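Long-range contacts in abietadiene synthase, chloroplastic (Abies grandis, PDB 3S9V), which belongs to the plant terpene synthases, largely helical enzymes, and carries the metal-binding domain of that family: residues L641-L646 with I664-R669; G600-V605 with V645-L650; D658-K663 with K738-Y743; W606-E611 with A635-A640. One frame throughout, in Å; residues are numbered along the deposited sequence.

Interactions 1, 2 and 4 lie inside the helical metal-binding domain and meet at Arg666. Their centres are about 9 Å (1 to 2), 10 Å (1 to 4) and 12 Å (2 to 4) apart. Arg666 NH1 of interaction 1 reaches Val605 O of interaction 2 at 2.9 Å, and Thr643 OG1 lies 2.5 Å from Gln609 OE1 of interaction 4, both probable hydrogen bonds. Interactions 1 and 2 share helix 641-648; 2 and 4 share helix 599-621. Interaction 3 ties the next short helix to 741-757, about 11 Å from interaction 1 and 21 Å from interaction 4, centre to centre.

Interaction 1 (L641-L646 with I664-R669); sequences LGTVVL and IDRESR
Within the all-helical terpene synthase fold of the metal-binding domain, the connection leading into helix 669-693 lies against one flank of helix 641-648, with Gly642 and Arg666 CA atoms 7.1 Å apart. The polar contacts gather round the Arg666 guanidinium. Its side chain runs extended from CG to NE and lies alongside Thr643, so that NH1 donates to Thr643 OG1 at 2.8 Å. The acceptor sits almost exactly in the guanidinium plane, and the N-H...O angle is 150°. Thr643 OG1 also bonds Gln609 OE1 on helix 599-621; as the amide oxygen can only accept, the threonine hydroxyl probably receives from arginine and donates to glutamine. NH1 has a further acceptor in Val605 O. At the same planar edge, a water accepts from Arg666 NH2 at 3.0 Å and from Thr643 N, bridging the guanidinium to the helix backbone. Together these bonds fix the rotation of the guanidinium.

The apolar contacts belong to Leu646. Its CD1 lies over the centre of one guanidinium face and meets Arg666 CG at 3.7 Å, while CD2 turns to the backbone and approaches Asp665 CA at 3.9 Å.

The loop keeps its shape through its own bonds. Asp665 to Ser668 form a type I beta turn, and Asp665 OD1 accepts from Glu667 N at 2.6 Å, an Asx turn. Ser668 is the N-cap of the following helix, its OG accepting from Leu671 N while donating to Asp665 O at 2.9 Å; that carbonyl oxygen also takes Ser668 N at 3.0 Å.

Interaction 2 (G600-V605 with V645-L650); sequences GYIQNV and VLISAL
Val605 occupies the apolar centre, where helix 599-621 packs against helix 641-648 in the alpha-helical terpene synthase fold. Its two methyls divide the work. CG1, anti to the backbone N (chi1 170°), crosses obliquely to Ile647 CG1 at 4.0 Å; CG2, beside the backbone N, meets Leu646 CB at the same 4.0 Å separation. The closest CA pair, Ile602 and Ile647, is 6.7 Å apart. Ile647 extends from CG1 to CD1 toward helix 599-621, and Phe583 and Ile586 of helix 570-594 touch both it and Ile602.

Farther out, Ile602 CG1 faces Leu650 CD2 at 4.3 Å, a looser contact. Leu650 and Tyr601 reach toward each other tip to tip, with Leu650 CD2 3.8 Å from Tyr601 CD2. The tyrosine ring is held from a second direction as well: Val605 CG2, one helical turn along, stands 4.0 Å above one face, offset toward the rim.

The polar edge is the phenol. With Tyr601 CG anti to the backbone N, the ring projects across to the opposing backbone. There Leu650 N stays 4.3 Å from Leu646 O and bonds Ile647 O only weakly, whereas the tyrosine hydroxyl approaches the Leu646 carbonyl closely and supplies it with a side-chain donor. Tyr601 OH donates to Leu646 O at 2.6 Å, a short bond that arrives 32° above the carbonyl plane, with a C=O...donor angle of 119° and Leu646 O near the plane of the ring.

Interaction 3 (D658-K663 with K738-Y743); sequences DEVLSK and KIPDIY
A chi1 of 173° sets Val660 CG1 anti to its backbone N and directs it at Tyr743, whose CG lies anti to its carbonyl carbon, beside the backbone N. The two side chains cross at about a right angle. Val660 CG1 therefore comes down over the ring face, 4.0 Å from the Tyr743 ring centroid and 23° off the normal, a CH-pi contact displaced toward CD1 and CE1. Ile742 CG2 lies over the opposite face at 3.6 Å above the plane, and Pro740 CB stands at the edge, so the ring is clasped on two faces and one side. Its hydroxyl is hydrogen-bonded to Thr652 OG1. Val660 also meets the proline tip to tip, its CG1 4.1 Å from Pro740 CD.

Lys663 and Ile739 make the second half, sliding past each other in opposite directions with Lys663 CD 3.6 Å from Ile739 CG1. The lysine bends only at its last torsion (chi4 60°). That bend brings NZ back over the preceding helix 658-661, where it forms a 2.7 Å salt bridge with Glu659 OE1, leaving the aliphatic stem to cover isoleucine. Lys663 CE also passes 3.6 Å from Lys738 O.

Pro740 holds the N-cap position of helix 741-757, so the contact joins the short helix 658-661 and the residues after it to the N-terminal end of a long helix, within the alpha-helical terpene synthase fold.

Interaction 4 (W606-E611 with A635-A640); sequences WKVQLE and ASVSIA
The carboxamide of Gln609 is the flat group that carries this contact. Over one of its faces lies the methyl of Ala640, with CB 3.6 Å from both Gln609 NE2 and Gln609 OE1. At the nitrogen end, the amide NE2 donates to Val637 O at 3.1 Å; the oxygen is 17° out of the amide plane, and the N-H...O angle of 144° makes the bond somewhat bent. At the other end OE1 bonds Thr643 OG1 of the next helix; the amide orientation is supported by NE2 facing Val637 O, which can only accept. The indole of Trp606 makes edge-to-face contacts with Phe579 and Phe583.

Gln609 reaches its partners because CG is anti to the backbone N and the chain then bends at chi2 (63°). What it meets is a helix break: Ala640, the first residue after helix 628-638 to leave helical phi/psi, has positive phi and is the N-cap residue of helix 641-648. This break is consistent with the kinked helix G of class I terpene synthases, and its polar grip from helix 599-621 comes from Gln609. Gln609 and Ser638 form the nearest CA pair, 6.3 Å apart.

Apolar packing adds Val608, whose CG1 touches Val637 CG1 at 4.1 Å with the two side chains crossing at about a right angle. One turn of helix is stapled alongside by Lys607 NZ, which bonds the syn lone pair of Glu611 OE2 at 2.9 Å.

Interaction 1 (L641-L646 with I664-R669)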
loop_
_atom_site.group_PDB
_atom_site.type_symbol
_atom_site.label_atom_id
_atom_site.label_comp_id
_atom_site.label_asym_id
_atom_site.label_seq_id
_atom_site.Cartn_x
_atom_site.Cartn_y
_atom_site.Cartn_z
ATOM N N LEU A 641 1.293 4.100 -27.342
ATOM C CA LEU A 641 0.875 4.643 -26.053
ATOM C C LEU A 641 1.047 6.163 -26.033
ATOM O O LEU A 641 0.223 6.884 -25.464
ATOM C CB LEU A 641 1.678 4.010 -24.916
ATOM C CG LEU A 641 1.552 2.484 -24.847
ATOM C CD1 LEU A 641 2.359 1.962 -23.675
ATOM C CD2 LEU A 641 0.083 2.091 -24.717
ATOM N N GLY A 642 2.111 6.650 -26.668
ATOM C CA GLY A 642 2.345 8.081 -26.699
ATOM C C GLY A 642 1.173 8.847 -27.307
ATOM O O GLY A 642 0.758 9.874 -26.775
ATOM N N THR A 643 0.652 8.341 -28.423
ATOM C CA THR A 643 -0.467 8.955 -29.150
ATOM C C THR A 643 -1.715 9.090 -28.274
ATOM O O THR A 643 -2.348 10.155 -28.229
ATOM C CB THR A 643 -0.797 8.120 -30.416
ATOM O OG1 THR A 643 0.290 8.238 -31.335
ATOM C CG2 THR A 643 -2.098 8.591 -31.088
ATOM N N VAL A 644 -2.048 8.010 -27.573
ATOM C CA VAL A 644 -3.195 7.988 -26.686
ATOM C C VAL A 644 -3.054 9.088 -25.626
ATOM O O VAL A 644 -3.990 9.841 -25.357
ATOM C CB VAL A 644 -3.299 6.623 -25.995
ATOM C CG1 VAL A 644 -4.538 6.584 -25.102
ATOM C CG2 VAL A 644 -3.334 5.520 -27.050
ATOM N N VAL A 645 -1.868 9.185 -25.038
ATOM C CA VAL A 645 -1.607 10.195 -24.022
ATOM C C VAL A 645 -1.680 11.628 -24.545
ATOM O O VAL A 645 -2.369 12.470 -23.973
ATOM C CB VAL A 645 -0.216 9.988 -23.383
ATOM C CG1 VAL A 645 0.148 11.184 -22.513
ATOM C CG2 VAL A 645 -0.222 8.716 -22.547
ATOM N N LEU A 646 -0.973 11.902 -25.632
ATOM C CA LEU A 646 -0.940 13.245 -26.180
ATOM C C LEU A 646 -2.303 13.795 -26.601
ATOM O O LEU A 646 -2.554 14.998 -26.500
ATOM C CB LEU A 646 0.056 13.297 -27.334
ATOM C CG LEU A 646 1.499 13.039 -26.862
ATOM C CD1 LEU A 646 2.450 13.015 -28.052
ATOM C CD2 LEU A 646 1.920 14.117 -25.874
ATOM N N ILE A 664 5.822 16.194 -21.438
ATOM C CA ILE A 664 5.221 14.892 -21.712
ATOM C C ILE A 664 5.122 14.581 -23.202
ATOM O O ILE A 664 4.481 13.600 -23.592
ATOM C CB ILE A 664 3.799 14.799 -21.122
ATOM C CG1 ILE A 664 2.893 15.840 -21.794
ATOM C CG2 ILE A 664 3.850 15.004 -19.615
ATOM C CD1 ILE A 664 1.413 15.657 -21.508
ATOM N N ASP A 665 5.746 15.413 -24.033
ATOM C CA ASP A 665 5.687 15.203 -25.476
ATOM C C ASP A 665 6.644 14.109 -25.936
ATOM O O ASP A 665 7.323 13.482 -25.125
ATOM C CB ASP A 665 5.963 16.511 -26.243
ATOM C CG ASP A 665 7.384 17.028 -26.050
ATOM O OD1 ASP A 665 8.310 16.206 -25.879
ATOM O OD2 ASP A 665 7.578 18.266 -26.094
ATOM N N ARG A 666 6.701 13.890 -27.242
ATOM C CA ARG A 666 7.545 12.847 -27.793
ATOM C C ARG A 666 9.041 13.036 -27.552
ATOM O O ARG A 666 9.812 12.077 -27.640
ATOM C CB ARG A 666 7.244 12.687 -29.278
ATOM C CG ARG A 666 5.783 12.291 -29.548
ATOM C CD ARG A 666 5.633 11.789 -30.957
ATOM N NE ARG A 666 4.273 11.449 -31.364
ATOM C CZ ARG A 666 3.607 10.354 -31.006
ATOM N NH1 ARG A 666 2.374 10.155 -31.469
ATOM N NH2 ARG A 666 4.157 9.468 -30.183
ATOM N N GLU A 667 9.446 14.260 -27.228
ATOM C CA GLU A 667 10.847 14.564 -26.952
ATOM C C GLU A 667 11.223 14.356 -25.485
ATOM O O GLU A 667 12.400 14.393 -25.143
ATOM C CB GLU A 667 11.168 16.010 -27.351
ATOM C CG GLU A 667 11.580 16.192 -28.812
ATOM C CD GLU A 667 10.578 15.607 -29.799
ATOM O OE1 GLU A 667 9.400 16.034 -29.773
ATOM O OE2 GLU A 667 10.971 14.724 -30.599
ATOM N N SER A 668 10.236 14.138 -24.617
ATOM C CA SER A 668 10.530 13.938 -23.196
ATOM C C SER A 668 10.939 12.503 -22.854
ATOM O O SER A 668 10.439 11.538 -23.435
ATOM C CB SER A 668 9.327 14.335 -22.333
ATOM O OG SER A 668 8.271 13.391 -22.438
ATOM N N ARG A 669 11.848 12.374 -21.899
ATOM C CA ARG A 669 12.321 11.068 -21.453
ATOM C C ARG A 669 11.155 10.309 -20.827
ATOM O O ARG A 669 11.045 9.095 -20.969
ATOM C CB ARG A 669 13.439 11.249 -20.422
ATOM C CG ARG A 669 13.967 9.968 -19.804
ATOM C CD ARG A 669 14.688 9.093 -20.830
ATOM N NE ARG A 669 15.314 7.928 -20.207
ATOM C CZ ARG A 669 15.836 6.904 -20.882
ATOM N NH1 ARG A 669 15.809 6.894 -22.205
ATOM N NH2 ARG A 669 16.370 5.878 -20.234
HETATM O O HOH W 1 3.075 6.727 -29.715
#

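Interaction 2 (G600-V605 with V645-L650)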
loop_
_atom_site.group_PDB
_atom_site.type_symbol
_atom_site.label_atom_id
_atom_site.label_comp_id
_atom_site.label_asym_id
_atom_site.label_seq_id
_atom_site.Cartn_x
_atom_site.Cartn_y
_atom_site.Cartn_z
ATOM N N GLY A 600 -3.946 21.017 -35.834
ATOM C CA GLY A 600 -2.565 20.857 -36.243
ATOM C C GLY A 600 -1.836 19.927 -35.287
ATOM O O GLY A 600 -1.042 19.078 -35.702
ATOM N N TYR A 601 -2.124 20.099 -34.001
ATOM C CA TYR A 601 -1.535 19.305 -32.927
ATOM C C TYR A 601 -1.900 17.829 -33.098
ATOM O O TYR A 601 -1.034 16.944 -33.070
ATOM C CB TYR A 601 -2.053 19.829 -31.585
ATOM C CG TYR A 601 -1.669 19.011 -30.375
ATOM C CD1 TYR A 601 -0.441 19.194 -29.739
ATOM C CD2 TYR A 601 -2.541 18.061 -29.855
ATOM C CE1 TYR A 601 -0.095 18.448 -28.611
ATOM C CE2 TYR A 601 -2.203 17.312 -28.735
ATOM C CZ TYR A 601 -0.981 17.509 -28.116
ATOM O OH TYR A 601 -0.655 16.765 -27.003
ATOM N N ILE A 602 -3.191 17.581 -33.284
ATOM C CA ILE A 602 -3.709 16.236 -33.470
ATOM C C ILE A 602 -3.129 15.590 -34.726
ATOM O O ILE A 602 -2.852 14.383 -34.741
ATOM C CB ILE A 602 -5.253 16.263 -33.545
ATOM C CG1 ILE A 602 -5.810 16.677 -32.182
ATOM C CG2 ILE A 602 -5.807 14.899 -33.929
ATOM C CD1 ILE A 602 -7.316 16.579 -32.076
ATOM N N GLN A 603 -2.930 16.387 -35.771
ATOM C CA GLN A 603 -2.381 15.866 -37.023
ATOM C C GLN A 603 -0.918 15.474 -36.856
ATOM O O GLN A 603 -0.479 14.459 -37.385
ATOM C CB GLN A 603 -2.486 16.903 -38.144
ATOM C CG GLN A 603 -3.898 17.320 -38.507
ATOM C CD GLN A 603 -3.925 18.355 -39.621
ATOM O OE1 GLN A 603 -4.887 19.109 -39.753
ATOM N NE2 GLN A 603 -2.873 18.386 -40.435
ATOM N N ASN A 604 -0.166 16.287 -36.121
ATOM C CA ASN A 604 1.241 16.013 -35.895
ATOM C C ASN A 604 1.393 14.776 -35.008
ATOM O O ASN A 604 2.268 13.939 -35.239
ATOM C CB ASN A 604 1.911 17.227 -35.248
ATOM C CG ASN A 604 3.417 17.111 -35.215
ATOM O OD1 ASN A 604 4.026 17.084 -34.149
ATOM N ND2 ASN A 604 4.030 17.041 -36.390
ATOM N N VAL A 605 0.538 14.650 -33.995
ATOM C CA VAL A 605 0.604 13.483 -33.123
ATOM C C VAL A 605 0.470 12.244 -33.999
ATOM O O VAL A 605 1.284 11.320 -33.905
ATOM C CB VAL A 605 -0.531 13.469 -32.076
ATOM C CG1 VAL A 605 -0.569 12.108 -31.347
ATOM C CG2 VAL A 605 -0.329 14.598 -31.081
ATOM N N VAL A 645 -1.868 9.185 -25.038
ATOM C CA VAL A 645 -1.607 10.195 -24.022
ATOM C C VAL A 645 -1.680 11.628 -24.545
ATOM O O VAL A 645 -2.369 12.470 -23.973
ATOM C CB VAL A 645 -0.216 9.988 -23.383
ATOM C CG1 VAL A 645 0.148 11.184 -22.513
ATOM C CG2 VAL A 645 -0.222 8.716 -22.547
ATOM N N LEU A 646 -0.973 11.902 -25.632
ATOM C CA LEU A 646 -0.940 13.245 -26.180
ATOM C C LEU A 646 -2.303 13.795 -26.601
ATOM O O LEU A 646 -2.554 14.998 -26.500
ATOM C CB LEU A 646 0.056 13.297 -27.334
ATOM C CG LEU A 646 1.499 13.039 -26.862
ATOM C CD1 LEU A 646 2.450 13.015 -28.052
ATOM C CD2 LEU A 646 1.920 14.117 -25.874
ATOM N N ILE A 647 -3.194 12.929 -27.060
ATOM C CA ILE A 647 -4.510 13.408 -27.441
ATOM C C ILE A 647 -5.417 13.521 -26.207
ATOM O O ILE A 647 -6.164 14.487 -26.073
ATOM C CB ILE A 647 -5.122 12.508 -28.527
ATOM C CG1 ILE A 647 -4.199 12.533 -29.756
ATOM C CG2 ILE A 647 -6.520 12.996 -28.888
ATOM C CD1 ILE A 647 -4.734 11.832 -30.967
ATOM N N SER A 648 -5.324 12.559 -25.289
ATOM C CA SER A 648 -6.123 12.598 -24.063
ATOM C C SER A 648 -5.760 13.807 -23.173
ATOM O O SER A 648 -6.622 14.361 -22.489
ATOM C CB SER A 648 -5.914 11.316 -23.251
ATOM O OG SER A 648 -6.372 10.175 -23.948
ATOM N N ALA A 649 -4.483 14.198 -23.188
ATOM C CA ALA A 649 -3.979 15.315 -22.387
ATOM C C ALA A 649 -4.639 16.663 -22.691
ATOM O O ALA A 649 -4.410 17.644 -21.983
ATOM C CB ALA A 649 -2.465 15.435 -22.564
ATOM N N LEU A 650 -5.433 16.720 -23.753
ATOM C CA LEU A 650 -6.132 17.950 -24.118
ATOM C C LEU A 650 -7.460 18.038 -23.374
ATOM O O LEU A 650 -8.101 19.082 -23.367
ATOM C CB LEU A 650 -6.435 17.971 -25.618
ATOM C CG LEU A 650 -5.380 18.356 -26.653
ATOM C CD1 LEU A 650 -4.028 17.820 -26.266
ATOM C CD2 LEU A 650 -5.827 17.814 -28.002
#

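Interaction 3 (D658-K663 with K738-Y743)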
loop_
_atom_site.group_PDB
_atom_site.type_symbol
_atom_site.label_atom_id
_atom_site.label_comp_id
_atom_site.label_asym_id
_atom_site.label_seq_id
_atom_site.Cartn_x
_atom_site.Cartn_y
_atom_site.Cartn_z
ATOM N N ASP A 658 2.221 25.148 -23.251
ATOM C CA ASP A 658 3.380 24.640 -23.970
ATOM C C ASP A 658 4.456 24.124 -23.016
ATOM O O ASP A 658 5.208 23.211 -23.357
ATOM C CB ASP A 658 3.968 25.723 -24.882
ATOM C CG ASP A 658 3.069 26.040 -26.065
ATOM O OD1 ASP A 658 2.571 25.088 -26.713
ATOM O OD2 ASP A 658 2.867 27.240 -26.357
ATOM N N GLU A 659 4.532 24.702 -21.824
ATOM C CA GLU A 659 5.522 24.254 -20.859
ATOM C C GLU A 659 5.161 22.878 -20.300
ATOM O O GLU A 659 6.034 22.025 -20.130
ATOM C CB GLU A 659 5.659 25.257 -19.715
ATOM C CG GLU A 659 6.756 24.884 -18.718
ATOM C CD GLU A 659 8.143 24.825 -19.351
ATOM O OE1 GLU A 659 9.085 24.372 -18.666
ATOM O OE2 GLU A 659 8.297 25.233 -20.524
ATOM N N VAL A 660 3.882 22.662 -20.006
ATOM C CA VAL A 660 3.436 21.370 -19.492
ATOM C C VAL A 660 3.586 20.312 -20.592
ATOM O O VAL A 660 4.028 19.189 -20.335
ATOM C CB VAL A 660 1.951 21.410 -19.042
ATOM C CG1 VAL A 660 1.479 20.014 -18.688
ATOM C CG2 VAL A 660 1.789 22.319 -17.843
ATOM N N LEU A 661 3.221 20.677 -21.818
ATOM C CA LEU A 661 3.315 19.755 -22.944
ATOM C C LEU A 661 4.757 19.282 -23.151
ATOM O O LEU A 661 5.005 18.085 -23.280
ATOM C CB LEU A 661 2.795 20.418 -24.223
ATOM C CG LEU A 661 2.919 19.641 -25.540
ATOM C CD1 LEU A 661 2.196 18.297 -25.446
ATOM C CD2 LEU A 661 2.337 20.479 -26.664
ATOM N N SER A 662 5.699 20.221 -23.164
ATOM C CA SER A 662 7.107 19.885 -23.361
ATOM C C SER A 662 7.612 18.858 -22.347
ATOM O O SER A 662 8.645 18.231 -22.559
ATOM C CB SER A 662 7.975 21.145 -23.278
ATOM O OG SER A 662 8.026 21.637 -21.950
ATOM N N LYS A 663 6.886 18.691 -21.246
ATOM C CA LYS A 663 7.277 17.732 -20.219
ATOM C C LYS A 663 6.696 16.335 -20.446
ATOM O O LYS A 663 7.049 15.389 -19.739
ATOM C CB LYS A 663 6.865 18.246 -18.838
ATOM C CG LYS A 663 7.639 19.476 -18.394
ATOM C CD LYS A 663 7.191 19.961 -17.022
ATOM C CE LYS A 663 8.096 21.069 -16.497
ATOM N NZ LYS A 663 8.101 22.261 -17.389
ATOM N N LYS A 738 8.419 17.736 -11.931
ATOM C CA LYS A 738 7.468 18.765 -11.521
ATOM C C LYS A 738 6.453 18.976 -12.635
ATOM O O LYS A 738 6.565 19.905 -13.429
ATOM C CB LYS A 738 8.212 20.067 -11.221
ATOM C CG LYS A 738 9.258 19.913 -10.128
ATOM C CD LYS A 738 10.070 21.183 -9.921
ATOM C CE LYS A 738 11.156 20.965 -8.871
ATOM N NZ LYS A 738 11.985 22.180 -8.660
ATOM N N ILE A 739 5.460 18.092 -12.677
ATOM C CA ILE A 739 4.412 18.113 -13.689
ATOM C C ILE A 739 3.058 17.950 -13.007
ATOM O O ILE A 739 2.943 17.227 -12.021
ATOM C CB ILE A 739 4.607 16.942 -14.660
ATOM C CG1 ILE A 739 6.010 17.011 -15.264
ATOM C CG2 ILE A 739 3.522 16.949 -15.722
ATOM C CD1 ILE A 739 6.414 15.764 -16.021
ATOM N N PRO A 740 2.012 18.618 -13.520
ATOM C CA PRO A 740 0.703 18.464 -12.872
ATOM C C PRO A 740 0.353 16.978 -12.739
ATOM O O PRO A 740 0.530 16.197 -13.674
ATOM C CB PRO A 740 -0.238 19.219 -13.810
ATOM C CG PRO A 740 0.641 20.298 -14.361
ATOM C CD PRO A 740 1.943 19.564 -14.646
ATOM N N ASP A 741 -0.136 16.607 -11.560
ATOM C CA ASP A 741 -0.492 15.229 -11.226
ATOM C C ASP A 741 -1.242 14.426 -12.292
ATOM O O ASP A 741 -0.867 13.286 -12.591
ATOM C CB ASP A 741 -1.306 15.215 -9.926
ATOM C CG ASP A 741 -1.324 13.849 -9.260
ATOM O OD1 ASP A 741 -0.233 13.353 -8.891
ATOM O OD2 ASP A 741 -2.424 13.268 -9.101
ATOM N N ILE A 742 -2.297 15.010 -12.853
ATOM C CA ILE A 742 -3.103 14.320 -13.851
ATOM C C ILE A 742 -2.310 13.846 -15.067
ATOM O O ILE A 742 -2.592 12.774 -15.601
ATOM C CB ILE A 742 -4.290 15.199 -14.323
ATOM C CG1 ILE A 742 -5.177 14.412 -15.295
ATOM C CG2 ILE A 742 -3.778 16.445 -14.997
ATOM C CD1 ILE A 742 -5.856 13.205 -14.669
ATOM N N TYR A 743 -1.319 14.621 -15.501
ATOM C CA TYR A 743 -0.522 14.231 -16.661
ATOM C C TYR A 743 0.460 13.113 -16.304
ATOM O O TYR A 743 0.758 12.253 -17.135
ATOM C CB TYR A 743 0.209 15.446 -17.237
ATOM C CG TYR A 743 -0.733 16.570 -17.628
ATOM C CD1 TYR A 743 -0.857 17.710 -16.835
ATOM C CD2 TYR A 743 -1.537 16.474 -18.767
ATOM C CE1 TYR A 743 -1.758 18.728 -17.159
ATOM C CE2 TYR A 743 -2.447 17.486 -19.101
ATOM C CZ TYR A 743 -2.549 18.610 -18.290
ATOM O OH TYR A 743 -3.436 19.616 -18.600
#

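Interaction 4 (W606-E611 with A635-A640)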
loop_
_atom_site.group_PDB
_atom_site.type_symbol
_atom_site.label_atom_id
_atom_site.label_comp_id
_atom_site.label_asym_id
_atom_site.label_seq_id
_atom_site.Cartn_x
_atom_site.Cartn_y
_atom_site.Cartn_z
ATOM N N TRP A 606 -0.551 12.240 -34.859
ATOM C CA TRP A 606 -0.800 11.113 -35.758
ATOM C C TRP A 606 0.260 10.964 -36.853
ATOM O O TRP A 606 0.573 9.846 -37.274
ATOM C CB TRP A 606 -2.202 11.224 -36.385
ATOM C CG TRP A 606 -3.292 10.725 -35.471
ATOM C CD1 TRP A 606 -4.216 11.476 -34.811
ATOM C CD2 TRP A 606 -3.503 9.370 -35.053
ATOM N NE1 TRP A 606 -4.986 10.677 -33.999
ATOM C CE2 TRP A 606 -4.569 9.379 -34.128
ATOM C CE3 TRP A 606 -2.886 8.147 -35.368
ATOM C CZ2 TRP A 606 -5.039 8.209 -33.505
ATOM C CZ3 TRP A 606 -3.351 6.981 -34.748
ATOM C CH2 TRP A 606 -4.420 7.025 -33.825
ATOM N N LYS A 607 0.813 12.085 -37.309
ATOM C CA LYS A 607 1.846 12.056 -38.341
ATOM C C LYS A 607 2.971 11.122 -37.911
ATOM O O LYS A 607 3.354 10.223 -38.651
ATOM C CB LYS A 607 2.406 13.463 -38.573
ATOM C CG LYS A 607 3.660 13.514 -39.448
ATOM C CD LYS A 607 4.224 14.926 -39.514
ATOM C CE LYS A 607 5.580 14.969 -40.213
ATOM N NZ LYS A 607 5.510 14.451 -41.610
ATOM N N VAL A 608 3.486 11.330 -36.702
ATOM C CA VAL A 608 4.580 10.512 -36.188
ATOM C C VAL A 608 4.162 9.065 -35.956
ATOM O O VAL A 608 4.946 8.142 -36.179
ATOM C CB VAL A 608 5.145 11.116 -34.876
ATOM C CG1 VAL A 608 6.242 10.220 -34.298
ATOM C CG2 VAL A 608 5.705 12.515 -35.161
ATOM N N GLN A 609 2.922 8.868 -35.521
ATOM C CA GLN A 609 2.408 7.528 -35.267
ATOM C C GLN A 609 2.315 6.712 -36.561
ATOM O O GLN A 609 2.748 5.552 -36.614
ATOM C CB GLN A 609 1.022 7.603 -34.629
ATOM C CG GLN A 609 0.480 6.252 -34.194
ATOM C CD GLN A 609 1.351 5.625 -33.125
ATOM O OE1 GLN A 609 1.575 6.221 -32.073
ATOM N NE2 GLN A 609 1.852 4.421 -33.387
ATOM N N LEU A 610 1.747 7.319 -37.601
ATOM C CA LEU A 610 1.592 6.632 -38.877
ATOM C C LEU A 610 2.962 6.354 -39.490
ATOM O O LEU A 610 3.177 5.306 -40.107
ATOM C CB LEU A 610 0.718 7.458 -39.826
ATOM C CG LEU A 610 -0.690 7.757 -39.284
ATOM C CD1 LEU A 610 -1.497 8.456 -40.345
ATOM C CD2 LEU A 610 -1.383 6.481 -38.871
ATOM N N GLU A 611 3.889 7.290 -39.309
ATOM C CA GLU A 611 5.235 7.105 -39.817
ATOM C C GLU A 611 5.855 5.889 -39.135
ATOM O O GLU A 611 6.540 5.103 -39.783
ATOM C CB GLU A 611 6.076 8.361 -39.574
ATOM C CG GLU A 611 6.138 9.272 -40.791
ATOM C CD GLU A 611 6.440 10.721 -40.448
ATOM O OE1 GLU A 611 7.314 10.974 -39.588
ATOM O OE2 GLU A 611 5.805 11.613 -41.058
ATOM N N ALA A 635 9.747 1.046 -32.564
ATOM C CA ALA A 635 8.747 0.242 -31.871
ATOM C C ALA A 635 8.220 0.900 -30.590
ATOM O O ALA A 635 7.075 0.669 -30.191
ATOM C CB ALA A 635 9.327 -1.150 -31.572
ATOM N N SER A 636 9.045 1.723 -29.954
ATOM C CA SER A 636 8.642 2.422 -28.735
ATOM C C SER A 636 7.519 3.383 -29.085
ATOM O O SER A 636 6.731 3.774 -28.223
ATOM C CB SER A 636 9.812 3.224 -28.145
ATOM O OG SER A 636 10.862 2.368 -27.742
ATOM N N VAL A 637 7.469 3.772 -30.356
ATOM C CA VAL A 637 6.444 4.680 -30.850
ATOM C C VAL A 637 5.280 3.928 -31.504
ATOM O O VAL A 637 4.116 4.276 -31.302
ATOM C CB VAL A 637 7.035 5.681 -31.872
ATOM C CG1 VAL A 637 5.934 6.511 -32.470
ATOM C CG2 VAL A 637 8.056 6.581 -31.186
ATOM N N SER A 638 5.591 2.890 -32.273
ATOM C CA SER A 638 4.545 2.120 -32.942
ATOM C C SER A 638 3.580 1.484 -31.944
ATOM O O SER A 638 2.433 1.223 -32.286
ATOM C CB SER A 638 5.147 1.023 -33.824
ATOM O OG SER A 638 5.629 -0.043 -33.032
ATOM N N ILE A 639 4.044 1.233 -30.720
ATOM C CA ILE A 639 3.188 0.632 -29.700
ATOM C C ILE A 639 1.997 1.560 -29.407
ATOM O O ILE A 639 1.020 1.162 -28.789
ATOM C CB ILE A 639 4.013 0.295 -28.401
ATOM C CG1 ILE A 639 3.198 -0.621 -27.491
ATOM C CG2 ILE A 639 4.456 1.565 -27.688
ATOM C CD1 ILE A 639 2.818 -1.956 -28.142
ATOM N N ALA A 640 2.112 2.805 -29.866
ATOM C CA ALA A 640 1.071 3.833 -29.772
ATOM C C ALA A 640 0.600 4.394 -28.433
ATOM O O ALA A 640 -0.397 5.115 -28.397
ATOM C CB ALA A 640 -0.147 3.387 -30.581
#